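Local coordinates for protein Lic12234 (Leptospira interrogans, PDB 4TZH) that is of unknown function but folds as a leucine-rich repeat solenoid, binds zinc ions in the crystal and may act as a virulence factor of this pathogen, at residues D70-Q75 / F93-S98; L53-E58 / I76-K81; N120-L125 / L138-N143; K85-E90 / E108-G113; E58-L63 / K81-L86. One frame throughout, in Å; residues are numbered along the deposited sequence.

Contact 1 of 5, residues D70-Q75 / F93-S98. With ZN (zinc ion), chain C.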
# COMPACT_ATOMS: atom_id res chain seq x y z
N ASP A 70 0.73 0.01 7.44
CA ASP A 70 2.18 0.04 7.24
C ASP A 70 2.70 -1.39 7.28
O ASP A 70 2.73 -2.00 8.35
CB ASP A 70 2.83 0.87 8.34
CG ASP A 70 4.34 0.73 8.37
OD1 ASP A 70 4.90 0.31 7.36
OD2 ASP A 70 4.92 1.03 9.42
N ILE A 71 3.05 -1.92 6.11
CA ILE A 71 3.62 -3.27 6.01
C ILE A 71 5.00 -3.20 5.42
O ILE A 71 5.47 -4.14 4.79
CB ILE A 71 2.80 -4.26 5.17
CG1 ILE A 71 1.35 -3.81 5.05
CG2 ILE A 71 2.99 -5.67 5.74
CD1 ILE A 71 0.47 -4.68 4.07
N SER A 72 5.66 -2.08 5.64
CA SER A 72 7.00 -1.89 5.11
C SER A 72 8.01 -2.85 5.70
O SER A 72 7.82 -3.31 6.82
CB SER A 72 7.46 -0.46 5.34
OG SER A 72 7.50 -0.12 6.72
N ARG A 73 9.08 -3.13 4.96
CA ARG A 73 10.19 -3.95 5.48
C ARG A 73 9.73 -5.34 5.91
O ARG A 73 10.00 -5.81 7.04
CB ARG A 73 10.98 -3.22 6.58
CG ARG A 73 11.71 -2.00 6.04
CD ARG A 73 12.73 -1.42 7.02
NE ARG A 73 13.68 -2.44 7.45
CZ ARG A 73 14.51 -2.30 8.48
NH1 ARG A 73 14.51 -1.19 9.20
NH2 ARG A 73 15.34 -3.29 8.80
N ASN A 74 9.04 -6.03 5.00
CA ASN A 74 8.64 -7.42 5.24
C ASN A 74 9.12 -8.18 4.01
O ASN A 74 10.07 -7.74 3.34
CB ASN A 74 7.13 -7.54 5.46
CG ASN A 74 6.77 -7.21 6.85
OD1 ASN A 74 6.82 -8.07 7.72
ND2 ASN A 74 6.35 -5.97 7.13
N GLN A 75 8.55 -9.36 3.74
CA GLN A 75 8.88 -10.12 2.53
C GLN A 75 7.56 -10.38 1.81
O GLN A 75 7.33 -11.48 1.28
CB GLN A 75 9.57 -11.47 2.90
CG GLN A 75 10.84 -11.32 3.76
CD GLN A 75 11.11 -12.52 4.66
OE1 GLN A 75 10.66 -13.66 4.43
NE2 GLN A 75 11.85 -12.27 5.74
N PHE A 93 1.84 1.79 3.13
CA PHE A 93 3.29 1.68 3.00
C PHE A 93 3.65 0.23 2.70
O PHE A 93 3.44 -0.66 3.53
CB PHE A 93 4.00 2.08 4.31
CG PHE A 93 3.94 3.52 4.68
CD1 PHE A 93 4.90 4.42 4.20
CD2 PHE A 93 3.06 3.97 5.65
CE1 PHE A 93 4.85 5.77 4.58
CE2 PHE A 93 3.02 5.31 6.01
CZ PHE A 93 3.90 6.20 5.46
N LEU A 94 4.17 -0.02 1.49
CA LEU A 94 4.57 -1.35 1.06
C LEU A 94 6.03 -1.35 0.68
O LEU A 94 6.48 -2.33 0.06
CB LEU A 94 3.72 -1.83 -0.12
CG LEU A 94 2.48 -2.55 0.29
CD1 LEU A 94 1.51 -2.61 -0.89
CD2 LEU A 94 2.88 -4.01 0.66
N ASN A 95 6.75 -0.31 1.06
CA ASN A 95 8.15 -0.24 0.66
C ASN A 95 8.98 -1.34 1.33
O ASN A 95 8.71 -1.68 2.48
CB ASN A 95 8.71 1.11 0.97
CG ASN A 95 8.38 1.61 2.32
OD1 ASN A 95 7.19 1.86 2.64
ND2 ASN A 95 9.42 1.77 3.14
N GLY A 96 10.00 -1.82 0.62
CA GLY A 96 10.88 -2.83 1.20
C GLY A 96 10.20 -4.17 1.33
O GLY A 96 10.08 -4.69 2.45
N ASN A 97 9.72 -4.73 0.22
CA ASN A 97 9.05 -6.03 0.26
C ASN A 97 9.51 -6.87 -0.93
O ASN A 97 10.54 -6.57 -1.54
CB ASN A 97 7.53 -5.85 0.33
CG ASN A 97 7.04 -5.66 1.73
OD1 ASN A 97 7.16 -6.61 2.52
ND2 ASN A 97 6.54 -4.46 2.09
N SER A 98 8.80 -7.98 -1.20
CA SER A 98 9.14 -8.91 -2.26
C SER A 98 8.10 -8.92 -3.35
O SER A 98 7.78 -9.99 -3.90
CB SER A 98 9.32 -10.29 -1.65
OG SER A 98 10.37 -10.23 -0.71
ZN ZN C . 4.49 2.14 10.95
O HOH W 1 11.71 -8.48 1.19

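Contact 2 of 5, residues L53-E58 / I76-K81. With ZN (zinc ion), chain F.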
# COMPACT_ATOMS: atom_id res chain seq x y z
N LEU A 53 6.69 -11.05 7.36
CA LEU A 53 5.44 -11.45 6.72
C LEU A 53 5.62 -11.69 5.24
O LEU A 53 6.37 -10.98 4.58
CB LEU A 53 4.38 -10.36 6.92
CG LEU A 53 4.02 -10.01 8.36
CD1 LEU A 53 3.08 -8.78 8.39
CD2 LEU A 53 3.29 -11.14 9.03
N THR A 54 4.90 -12.68 4.69
CA THR A 54 4.90 -12.91 3.25
C THR A 54 3.57 -12.55 2.60
O THR A 54 3.49 -12.36 1.38
CB THR A 54 5.31 -14.35 2.93
OG1 THR A 54 4.35 -15.23 3.48
CG2 THR A 54 6.70 -14.69 3.46
N THR A 55 2.53 -12.40 3.42
CA THR A 55 1.18 -12.04 2.97
C THR A 55 0.41 -11.57 4.16
O THR A 55 0.96 -11.43 5.27
CB THR A 55 0.47 -13.23 2.26
OG1 THR A 55 -0.72 -12.73 1.60
CG2 THR A 55 0.14 -14.41 3.21
N LEU A 56 -0.89 -11.31 3.96
CA LEU A 56 -1.81 -10.96 5.02
C LEU A 56 -2.91 -12.00 5.07
O LEU A 56 -3.26 -12.55 4.03
CB LEU A 56 -2.45 -9.58 4.78
CG LEU A 56 -1.50 -8.40 4.78
CD1 LEU A 56 -2.27 -7.16 4.43
CD2 LEU A 56 -0.86 -8.22 6.15
N PRO A 57 -3.50 -12.24 6.25
CA PRO A 57 -4.61 -13.21 6.30
C PRO A 57 -5.84 -12.65 5.59
O PRO A 57 -6.02 -11.43 5.51
CB PRO A 57 -4.86 -13.35 7.80
CG PRO A 57 -4.40 -12.02 8.40
CD PRO A 57 -3.20 -11.66 7.58
N GLU A 58 -6.72 -13.52 5.13
CA GLU A 58 -7.96 -13.08 4.51
C GLU A 58 -8.81 -12.28 5.49
O GLU A 58 -9.64 -11.48 5.07
CB GLU A 58 -8.76 -14.29 4.02
CG GLU A 58 -8.11 -14.99 2.83
CD GLU A 58 -8.92 -16.20 2.37
OE1 GLU A 58 -8.92 -17.22 3.09
OE2 GLU A 58 -9.64 -16.07 1.36
N ILE A 76 6.67 -9.36 1.77
CA ILE A 76 5.35 -9.51 1.16
C ILE A 76 5.47 -9.78 -0.33
O ILE A 76 6.08 -8.97 -1.02
CB ILE A 76 4.49 -8.23 1.43
CG1 ILE A 76 4.25 -7.96 2.95
CG2 ILE A 76 3.16 -8.25 0.65
CD1 ILE A 76 3.24 -8.94 3.69
N SER A 77 4.84 -10.85 -0.83
CA SER A 77 4.86 -11.13 -2.26
C SER A 77 3.45 -11.21 -2.84
O SER A 77 3.30 -11.22 -4.07
CB SER A 77 5.62 -12.42 -2.53
OG SER A 77 4.91 -13.50 -1.92
N ASN A 78 2.42 -11.29 -1.99
CA ASN A 78 1.05 -11.43 -2.48
C ASN A 78 0.08 -11.00 -1.43
O ASN A 78 0.43 -10.92 -0.24
CB ASN A 78 0.78 -12.91 -2.88
CG ASN A 78 0.77 -13.86 -1.70
OD1 ASN A 78 -0.30 -14.26 -1.22
ND2 ASN A 78 1.94 -14.27 -1.20
N PHE A 79 -1.19 -10.79 -1.86
CA PHE A 79 -2.27 -10.38 -0.98
C PHE A 79 -3.49 -11.21 -1.20
O PHE A 79 -3.75 -11.62 -2.33
CB PHE A 79 -2.68 -8.94 -1.28
CG PHE A 79 -1.59 -7.94 -1.07
CD1 PHE A 79 -1.29 -7.49 0.20
CD2 PHE A 79 -0.82 -7.49 -2.15
CE1 PHE A 79 -0.26 -6.54 0.39
CE2 PHE A 79 0.18 -6.55 -1.96
CZ PHE A 79 0.46 -6.10 -0.69
N PRO A 80 -4.33 -11.35 -0.17
CA PRO A 80 -5.62 -12.01 -0.38
C PRO A 80 -6.55 -11.05 -1.12
O PRO A 80 -6.40 -9.82 -1.00
CB PRO A 80 -6.13 -12.20 1.06
CG PRO A 80 -5.51 -11.07 1.86
CD PRO A 80 -4.14 -10.92 1.24
N LYS A 81 -7.56 -11.56 -1.81
CA LYS A 81 -8.50 -10.68 -2.50
C LYS A 81 -9.24 -9.76 -1.52
O LYS A 81 -9.69 -8.69 -1.91
CB LYS A 81 -9.53 -11.51 -3.28
CG LYS A 81 -8.93 -12.11 -4.54
CD LYS A 81 -10.02 -12.63 -5.45
CE LYS A 81 -9.43 -13.22 -6.69
NZ LYS A 81 -8.93 -12.19 -7.65
ZN ZN F . -9.93 -14.68 0.05
O HOH W 2 2.62 -16.11 1.24

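Contact 3 of 5, residues N120-L125 / L138-N143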
# COMPACT_ATOMS: atom_id res chain seq x y z
N ASN A 120 10.92 -2.67 -4.15
CA ASN A 120 10.25 -3.93 -4.47
C ASN A 120 10.84 -4.39 -5.81
O ASN A 120 11.90 -3.86 -6.22
CB ASN A 120 8.72 -3.77 -4.52
CG ASN A 120 8.14 -3.84 -3.13
OD1 ASN A 120 8.00 -4.94 -2.57
ND2 ASN A 120 7.80 -2.70 -2.56
N GLN A 121 10.27 -5.42 -6.43
CA GLN A 121 10.85 -5.88 -7.68
C GLN A 121 9.79 -5.81 -8.79
O GLN A 121 9.70 -6.70 -9.66
CB GLN A 121 11.41 -7.31 -7.47
CG GLN A 121 12.46 -7.38 -6.35
CD GLN A 121 11.79 -7.56 -5.01
OE1 GLN A 121 10.81 -8.30 -4.89
NE2 GLN A 121 12.25 -6.84 -3.99
N LEU A 122 8.96 -4.76 -8.76
CA LEU A 122 7.87 -4.65 -9.74
C LEU A 122 8.40 -4.43 -11.13
O LEU A 122 9.34 -3.66 -11.33
CB LEU A 122 6.93 -3.51 -9.39
CG LEU A 122 6.16 -3.66 -8.07
CD1 LEU A 122 5.56 -2.29 -7.65
CD2 LEU A 122 5.07 -4.72 -8.17
N THR A 123 7.78 -5.08 -12.10
CA THR A 123 8.15 -4.93 -13.50
C THR A 123 7.17 -4.03 -14.21
O THR A 123 7.51 -3.43 -15.22
CB THR A 123 8.36 -6.28 -14.21
OG1 THR A 123 7.10 -6.96 -14.21
CG2 THR A 123 9.42 -7.12 -13.54
N THR A 124 5.96 -3.90 -13.67
CA THR A 124 4.91 -3.03 -14.19
C THR A 124 3.85 -2.84 -13.12
O THR A 124 4.02 -3.26 -11.97
CB THR A 124 4.31 -3.57 -15.51
OG1 THR A 124 3.53 -2.52 -16.10
CG2 THR A 124 3.47 -4.84 -15.33
N LEU A 125 2.77 -2.16 -13.50
CA LEU A 125 1.62 -1.96 -12.65
C LEU A 125 0.44 -2.53 -13.38
O LEU A 125 0.41 -2.47 -14.62
CB LEU A 125 1.38 -0.47 -12.38
CG LEU A 125 2.51 0.24 -11.62
CD1 LEU A 125 2.36 1.75 -11.74
CD2 LEU A 125 2.58 -0.20 -10.19
N LEU A 138 2.47 8.54 -5.69
CA LEU A 138 2.78 7.15 -6.02
C LEU A 138 4.29 7.04 -6.11
O LEU A 138 4.88 7.68 -7.00
CB LEU A 138 2.11 6.74 -7.32
CG LEU A 138 2.41 5.35 -7.87
CD1 LEU A 138 2.08 4.25 -6.84
CD2 LEU A 138 1.64 5.10 -9.16
N SER A 139 4.90 6.25 -5.23
CA SER A 139 6.34 6.11 -5.20
C SER A 139 6.74 4.72 -5.62
O SER A 139 6.29 3.75 -4.99
CB SER A 139 6.84 6.43 -3.82
OG SER A 139 8.25 6.54 -3.92
N LEU A 140 7.50 4.62 -6.69
CA LEU A 140 7.93 3.35 -7.28
C LEU A 140 9.45 3.33 -7.40
O LEU A 140 9.97 2.58 -8.23
CB LEU A 140 7.30 3.20 -8.69
CG LEU A 140 5.78 2.98 -8.66
CD1 LEU A 140 5.16 3.34 -9.99
CD2 LEU A 140 5.46 1.53 -8.26
N SER A 141 10.15 4.09 -6.57
CA SER A 141 11.59 4.12 -6.74
C SER A 141 12.22 2.79 -6.42
O SER A 141 11.68 2.01 -5.63
CB SER A 141 12.24 5.21 -5.91
OG SER A 141 11.91 5.08 -4.54
N SER A 142 13.36 2.49 -7.07
CA SER A 142 14.06 1.24 -6.82
C SER A 142 13.19 0.01 -7.00
O SER A 142 13.04 -0.80 -6.09
CB SER A 142 14.72 1.24 -5.45
OG SER A 142 15.64 2.31 -5.35
N ASN A 143 12.66 -0.14 -8.20
CA ASN A 143 11.90 -1.33 -8.61
C ASN A 143 12.60 -1.88 -9.85
O ASN A 143 13.78 -1.59 -10.07
CB ASN A 143 10.43 -0.99 -8.82
CG ASN A 143 9.67 -1.14 -7.52
OD1 ASN A 143 9.28 -2.25 -7.17
ND2 ASN A 143 9.52 -0.07 -6.75

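Contact 4 of 5, residues K85-E90 / E108-G113. With ZN (zinc ion), chain E.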
# COMPACT_ATOMS: atom_id res chain seq x y z
N LYS A 85 -11.71 -4.93 0.45
CA LYS A 85 -12.70 -4.41 1.38
C LYS A 85 -12.18 -3.23 2.19
O LYS A 85 -12.96 -2.62 2.93
CB LYS A 85 -13.18 -5.53 2.32
CG LYS A 85 -13.87 -6.66 1.55
CD LYS A 85 -14.60 -7.63 2.47
CE LYS A 85 -13.66 -8.62 3.13
NZ LYS A 85 -14.39 -9.70 3.86
N LEU A 86 -10.89 -2.88 2.05
CA LEU A 86 -10.31 -1.76 2.80
C LEU A 86 -10.63 -0.44 2.13
O LEU A 86 -9.75 0.30 1.68
CB LEU A 86 -8.80 -1.99 2.99
CG LEU A 86 -8.43 -3.30 3.67
CD1 LEU A 86 -6.91 -3.44 3.77
CD2 LEU A 86 -9.09 -3.43 5.07
N LYS A 87 -11.95 -0.14 2.05
CA LYS A 87 -12.45 1.03 1.34
C LYS A 87 -12.20 2.35 2.00
O LYS A 87 -12.43 3.40 1.37
CB LYS A 87 -13.97 0.89 1.06
CG LYS A 87 -14.37 -0.38 0.35
CD LYS A 87 -13.86 -0.38 -1.07
CE LYS A 87 -14.55 -1.43 -1.90
NZ LYS A 87 -13.78 -1.66 -3.14
N ASN A 88 -11.71 2.32 3.26
CA ASN A 88 -11.42 3.56 3.96
C ASN A 88 -9.90 3.78 4.05
O ASN A 88 -9.46 4.78 4.62
CB ASN A 88 -11.98 3.49 5.35
CG ASN A 88 -13.46 3.74 5.33
OD1 ASN A 88 -13.92 4.70 4.71
ND2 ASN A 88 -14.21 2.84 5.93
N LEU A 89 -9.12 2.90 3.42
CA LEU A 89 -7.67 3.04 3.49
C LEU A 89 -7.19 4.27 2.74
O LEU A 89 -7.52 4.43 1.55
CB LEU A 89 -7.04 1.76 2.95
CG LEU A 89 -5.57 1.55 3.34
CD1 LEU A 89 -5.46 1.21 4.82
CD2 LEU A 89 -4.91 0.45 2.51
N GLU A 90 -6.35 5.10 3.39
CA GLU A 90 -5.85 6.35 2.84
C GLU A 90 -4.36 6.31 2.57
O GLU A 90 -3.89 7.01 1.67
CB GLU A 90 -6.14 7.53 3.81
CG GLU A 90 -7.64 7.69 4.06
CD GLU A 90 -8.06 8.89 4.91
OE1 GLU A 90 -7.20 9.74 5.18
OE2 GLU A 90 -9.25 9.00 5.27
N GLU A 108 -8.97 -1.34 -5.99
CA GLU A 108 -10.25 -1.22 -5.31
C GLU A 108 -10.17 -0.38 -4.05
O GLU A 108 -11.15 -0.23 -3.33
CB GLU A 108 -10.83 -2.62 -4.97
CG GLU A 108 -11.31 -3.39 -6.19
CD GLU A 108 -12.49 -2.78 -6.92
OE1 GLU A 108 -13.22 -1.97 -6.30
OE2 GLU A 108 -12.68 -3.11 -8.11
N LEU A 109 -9.00 0.18 -3.75
CA LEU A 109 -8.78 0.97 -2.53
C LEU A 109 -9.23 2.40 -2.86
O LEU A 109 -8.43 3.30 -3.08
CB LEU A 109 -7.31 0.87 -2.14
CG LEU A 109 -6.83 -0.56 -1.83
CD1 LEU A 109 -5.33 -0.61 -1.60
CD2 LEU A 109 -7.58 -1.16 -0.67
N GLU A 110 -10.54 2.59 -2.86
CA GLU A 110 -11.16 3.81 -3.32
C GLU A 110 -10.66 5.11 -2.73
O GLU A 110 -10.63 6.13 -3.47
CB GLU A 110 -12.69 3.71 -3.14
CG GLU A 110 -13.35 2.99 -4.30
CD GLU A 110 -14.57 2.17 -3.96
OE1 GLU A 110 -15.59 2.77 -3.54
OE2 GLU A 110 -14.53 0.94 -4.16
N LYS A 111 -10.29 5.13 -1.43
CA LYS A 111 -9.89 6.39 -0.82
C LYS A 111 -8.36 6.50 -0.75
O LYS A 111 -7.85 7.44 -0.13
CB LYS A 111 -10.44 6.47 0.60
CG LYS A 111 -11.94 6.83 0.63
CD LYS A 111 -12.33 6.95 2.12
CE LYS A 111 -13.78 7.25 2.28
NZ LYS A 111 -14.07 7.30 3.73
N LEU A 112 -7.63 5.57 -1.37
CA LEU A 112 -6.16 5.61 -1.21
C LEU A 112 -5.57 6.86 -1.79
O LEU A 112 -5.82 7.18 -2.96
CB LEU A 112 -5.58 4.36 -1.86
CG LEU A 112 -4.11 4.06 -1.50
CD1 LEU A 112 -3.96 3.74 -0.03
CD2 LEU A 112 -3.57 2.90 -2.34
N GLY A 113 -4.78 7.54 -0.97
CA GLY A 113 -4.16 8.79 -1.39
C GLY A 113 -2.66 8.68 -1.54
O GLY A 113 -2.09 9.37 -2.39
ZN ZN E . -9.73 10.65 6.25
O HOH W 3 -11.00 6.92 5.38
O HOH W 4 -11.72 10.36 6.78

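Contact 5 of 5, residues E58-L63 / K81-L86. With ZN (zinc ion), chain F.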
# COMPACT_ATOMS: atom_id res chain seq x y z
N GLU A 58 -6.72 -13.52 5.13
CA GLU A 58 -7.96 -13.08 4.51
C GLU A 58 -8.81 -12.28 5.49
O GLU A 58 -9.64 -11.48 5.07
CB GLU A 58 -8.76 -14.29 4.02
CG GLU A 58 -8.11 -14.99 2.83
CD GLU A 58 -8.92 -16.20 2.37
OE1 GLU A 58 -8.92 -17.22 3.09
OE2 GLU A 58 -9.64 -16.07 1.36
N GLU A 59 -8.61 -12.49 6.79
CA GLU A 59 -9.30 -11.75 7.87
C GLU A 59 -9.03 -10.26 7.84
O GLU A 59 -9.79 -9.50 8.45
CB GLU A 59 -8.91 -12.31 9.24
CG GLU A 59 -9.55 -13.65 9.56
CD GLU A 59 -8.95 -14.90 8.93
OE1 GLU A 59 -7.93 -14.80 8.21
OE2 GLU A 59 -9.52 -15.99 9.15
N ILE A 60 -8.01 -9.81 7.10
CA ILE A 60 -7.73 -8.38 7.03
C ILE A 60 -8.93 -7.61 6.48
O ILE A 60 -9.13 -6.45 6.85
CB ILE A 60 -6.45 -8.11 6.17
CG1 ILE A 60 -5.83 -6.72 6.48
CG2 ILE A 60 -6.69 -8.25 4.67
CD1 ILE A 60 -4.94 -6.72 7.73
N GLY A 61 -9.72 -8.22 5.62
CA GLY A 61 -10.84 -7.53 5.01
C GLY A 61 -11.95 -7.16 5.97
O GLY A 61 -12.83 -6.37 5.61
N ILE A 62 -11.93 -7.70 7.22
CA ILE A 62 -12.94 -7.33 8.23
C ILE A 62 -12.65 -5.94 8.80
O ILE A 62 -13.54 -5.31 9.39
CB ILE A 62 -12.98 -8.43 9.34
CG1 ILE A 62 -13.32 -9.82 8.76
CG2 ILE A 62 -13.92 -8.08 10.54
CD1 ILE A 62 -14.69 -9.94 7.98
N LEU A 63 -11.40 -5.48 8.62
CA LEU A 63 -10.96 -4.21 9.18
C LEU A 63 -11.42 -3.04 8.29
O LEU A 63 -10.59 -2.24 7.85
CB LEU A 63 -9.44 -4.21 9.38
CG LEU A 63 -8.85 -5.35 10.17
CD1 LEU A 63 -7.32 -5.19 10.25
CD2 LEU A 63 -9.43 -5.39 11.56
N LYS A 81 -7.56 -11.56 -1.81
CA LYS A 81 -8.50 -10.68 -2.50
C LYS A 81 -9.24 -9.76 -1.52
O LYS A 81 -9.69 -8.69 -1.91
CB LYS A 81 -9.53 -11.51 -3.28
CG LYS A 81 -8.93 -12.11 -4.54
CD LYS A 81 -10.02 -12.63 -5.45
CE LYS A 81 -9.43 -13.22 -6.69
NZ LYS A 81 -8.93 -12.19 -7.65
N GLU A 82 -9.37 -10.19 -0.23
CA GLU A 82 -10.09 -9.43 0.78
C GLU A 82 -9.50 -8.03 1.04
O GLU A 82 -10.18 -7.21 1.66
CB GLU A 82 -10.23 -10.22 2.08
CG GLU A 82 -11.23 -11.38 1.99
CD GLU A 82 -10.78 -12.70 1.36
OE1 GLU A 82 -9.65 -12.79 0.84
OE2 GLU A 82 -11.57 -13.66 1.47
N ILE A 83 -8.29 -7.74 0.53
CA ILE A 83 -7.77 -6.38 0.66
C ILE A 83 -8.72 -5.38 -0.02
O ILE A 83 -8.74 -4.21 0.36
CB ILE A 83 -6.33 -6.23 0.12
CG1 ILE A 83 -6.19 -6.52 -1.40
CG2 ILE A 83 -5.38 -7.07 0.93
CD1 ILE A 83 -4.91 -5.88 -2.08
N GLN A 84 -9.51 -5.82 -0.99
CA GLN A 84 -10.43 -4.92 -1.67
C GLN A 84 -11.48 -4.31 -0.75
O GLN A 84 -12.10 -3.33 -1.13
CB GLN A 84 -11.09 -5.60 -2.87
CG GLN A 84 -12.14 -6.60 -2.47
CD GLN A 84 -12.59 -7.39 -3.67
OE1 GLN A 84 -12.84 -6.85 -4.75
NE2 GLN A 84 -12.62 -8.68 -3.49
N LYS A 85 -11.71 -4.93 0.45
CA LYS A 85 -12.70 -4.41 1.38
C LYS A 85 -12.18 -3.23 2.19
O LYS A 85 -12.96 -2.62 2.93
CB LYS A 85 -13.18 -5.53 2.32
CG LYS A 85 -13.87 -6.66 1.55
CD LYS A 85 -14.60 -7.63 2.47
CE LYS A 85 -13.66 -8.62 3.13
NZ LYS A 85 -14.39 -9.70 3.86
N LEU A 86 -10.89 -2.88 2.05
CA LEU A 86 -10.31 -1.76 2.80
C LEU A 86 -10.63 -0.44 2.13
O LEU A 86 -9.75 0.30 1.68
CB LEU A 86 -8.80 -1.99 2.99
CG LEU A 86 -8.43 -3.30 3.67
CD1 LEU A 86 -6.91 -3.44 3.77
CD2 LEU A 86 -9.09 -3.43 5.07
ZN ZN F . -9.93 -14.68 0.05
O HOH W 5 -12.27 -11.22 5.54

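Contact 1 of 5, residues D70-Q75 / F93-S98
The asparagine ladder of the leucine-rich repeat solenoid steps here from N74 to N97, just past the paired ends of two parallel strands. N97 sends its carboxamide back to the preceding coil, where ND2 donates to I71 O at 2.9 Å along an almost straight line, with the acceptor in the amide plane. The second hydrogen of the same ND2 goes to L94 O. N74 ND2 reaches I71 O from the opposite face of that carbonyl, so two side chains grip one backbone oxygen; N74 ND2 also donates to L48 O, one coil earlier. In both asparagines CG stands anti to the carbonyl carbon (chi1 -82° and -85°), one conformation repeated from coil to coil. N97 OD1 takes a bond from I76 N and a weak one from N74 N.

Main-chain bonds carry the parallel pairing of D70 with F93 on past the strand ends: I71 N donates to F93 O at 2.9 Å, and R73 N to N95 O at 2.9 Å. The D70 carboxylate crosses the F93 side chain with its plane 68° from the ring, OD1 lying 3.6 Å from F93 CB. D70 OD1 also accepts S72 N, an Asx turn, and S72 OG at 2.7 Å on its syn lone pair. D70 OD2 is left to bind zinc at 1.9 Å together with H47. At the far end, a water joins N74 O to S98 OG.

Contact 2 of 5, residues L53-E58 / I76-K81
T55 leans across to N78, its hydroxyl turned anti to its own backbone N (chi1 -168°), and OG1 donates to N78 O at 2.8 Å. The hydroxyl meets that carbonyl from well above its plane. N78 holds CG between its backbone N and carbonyl carbon (chi1 68°), and its ND2 bonds S77 OG, which lies in the amide plane. A water links the same ND2 to T54 OG1, tying the two side chains together at the surface. Alongside, S77 N donates to T54 O at 3.0 Å.

These are matching loops of two successive coils in the leucine-rich repeat solenoid, each running into a short 3-10 segment, and they travel almost parallel. On the inner side L56 CD1 lies at the edge of the F79 ring, near its plane, 4.4 Å from F79 CD1. I76 is modelled in two conformers; in one of them CD1 comes to 3.7 Å from L53 CB, a contact that is doubtful for that reason. L56 N is buried between the loops without a polar partner.

P80 points its CB toward the earlier loop. Its CD sits 3.3 Å from L56 O, while its CB passes E58 CG at 3.9 Å as the two side chains slide by in opposite directions. The E58 chain runs extended beyond CG, and OE2 binds a zinc ion at 1.9 Å, a site to which E82 also contributes.

Contact 3 of 5, residues N120-L125 / L138-N143
N143 is a rung of the asparagine ladder in the leucine-rich repeat solenoid, and its side chain reaches back to the previous coil at N120 and L122. Among the hydrogen bonds, the leading one runs from L122 N to N143 OD1 at 3.0 Å, in the carbonyl plane and on a lone pair. With CG anti to its carbonyl carbon (chi1 -88°), N143 lies alongside L122, both pointing the same way. N143 ND2 turns to its own coil and donates to L140 O from above that carbonyl's plane, and it bonds L117 O as well. One ladder side chain thereby satisfies backbone groups of both coils. N120 N adds a weak bond to S142 O, while N120's own carboxamide serves L117 O and L94 O through ND2 and L99 N through OD1.

The apolar contacts gather on L140, deeper in the solenoid. L125 and L140 meet tip to tip, CD1 to CD1 at 3.7 Å, and L122 crosses L140 at about a right angle with its CD1 3.9 Å from L140 CD2. L138, on the strand, joins more loosely through CD2, 4.3 Å from L125 CD1.

Two further encounters are of other kinds. N120 O and N143 OD1, both acceptors, stand 3.2 Å apart without bonding. N143 CA aims its hydrogen nearly straight at N120 O, a C-H...O contact of 3.5 Å.

Contact 4 of 5, residues K85-E90 / E108-G113
K87 drops its ammonium between E108 and E110, the chain bent at chi2 (-68°). NZ makes salt bridges to E110 OE2 at 2.9 Å and E108 OE1 at 3.2 Å, a three-residue network. The backbone holds it too: E108 O accepts from the same NZ on a lone pair, in the carbonyl plane. K111 runs fully extended alongside N88, its CG 3.5 Å from K87 O and its NZ donating to N88 OD1 at 2.8 Å. N88 in turn is fixed by ND2 bonding K64 O.

Type I turns from L86 to L89 and L109 to L112 present K87, N88, E110 and K111, being the same turn in successive coils of the leucine-rich repeat solenoid, just before strands 91-93 and 114-116. On the buried side L109 CD2 packs on L86 CB at 3.9 Å. G113 N donates to E90 O as the strands approach. On the solvent side E90 OE2 binds a zinc ion at 2.0 Å, and a water connects that oxygen to N88 O.

Contact 5 of 5, residues E58-L63 / K81-L86
E82 lays its side chain across the start of the neighbouring 3-10 segment, CB resting 3.3 Å from E58 O. A bend at chi2 (81°) places CD beside the zinc ion, which E82 holds with both oxygens, OE1 at 2.1 Å and the longer OE2 at 2.4 Å. The E58 carboxylate stands almost perpendicular to that of E82, the planes 86° apart.

Further along, G61 offers bare backbone, and K85 settles there with CB 3.4 Å from G61 O. A water joins K85 NZ to E58 O. L86 CD2 comes up against two carbonyls of the earlier segment, L63 O at 3.4 Å and I60 O. I60 and I83 touch through their CG2 methyls where the 3-10 segments of two adjacent leucine-rich repeat coils lie side by side on the convex side. E58 OE2 and E82 OE2 lie 3.1 Å apart; two carboxylates would probably repel at that distance, and the zinc charge between them presumably offsets this.

In the fold
From the N terminus, contact 2 opens first at L53 and runs straight into contact 5, the two sharing E58 and later K81 and crossing along the chain. Contact 1 opens next, at the end of strand 68-70, before either has closed, so it crosses both. Contacts 2 and 5 then close in turn, and contact 4 starts on K85 and L86, where contact 5 ends. Contact 1 closes after strand 91-93, crossing contact 4, which closes at 108-113. Contact 3 follows in series. Each ties one coil to the next: contacts 1 and 3 at and just past the strand ends, 2 and 5 through the loops and 3-10 segments, 4 at the turns leading back. N97 and N120 carry the ladder between contacts 1 and 3.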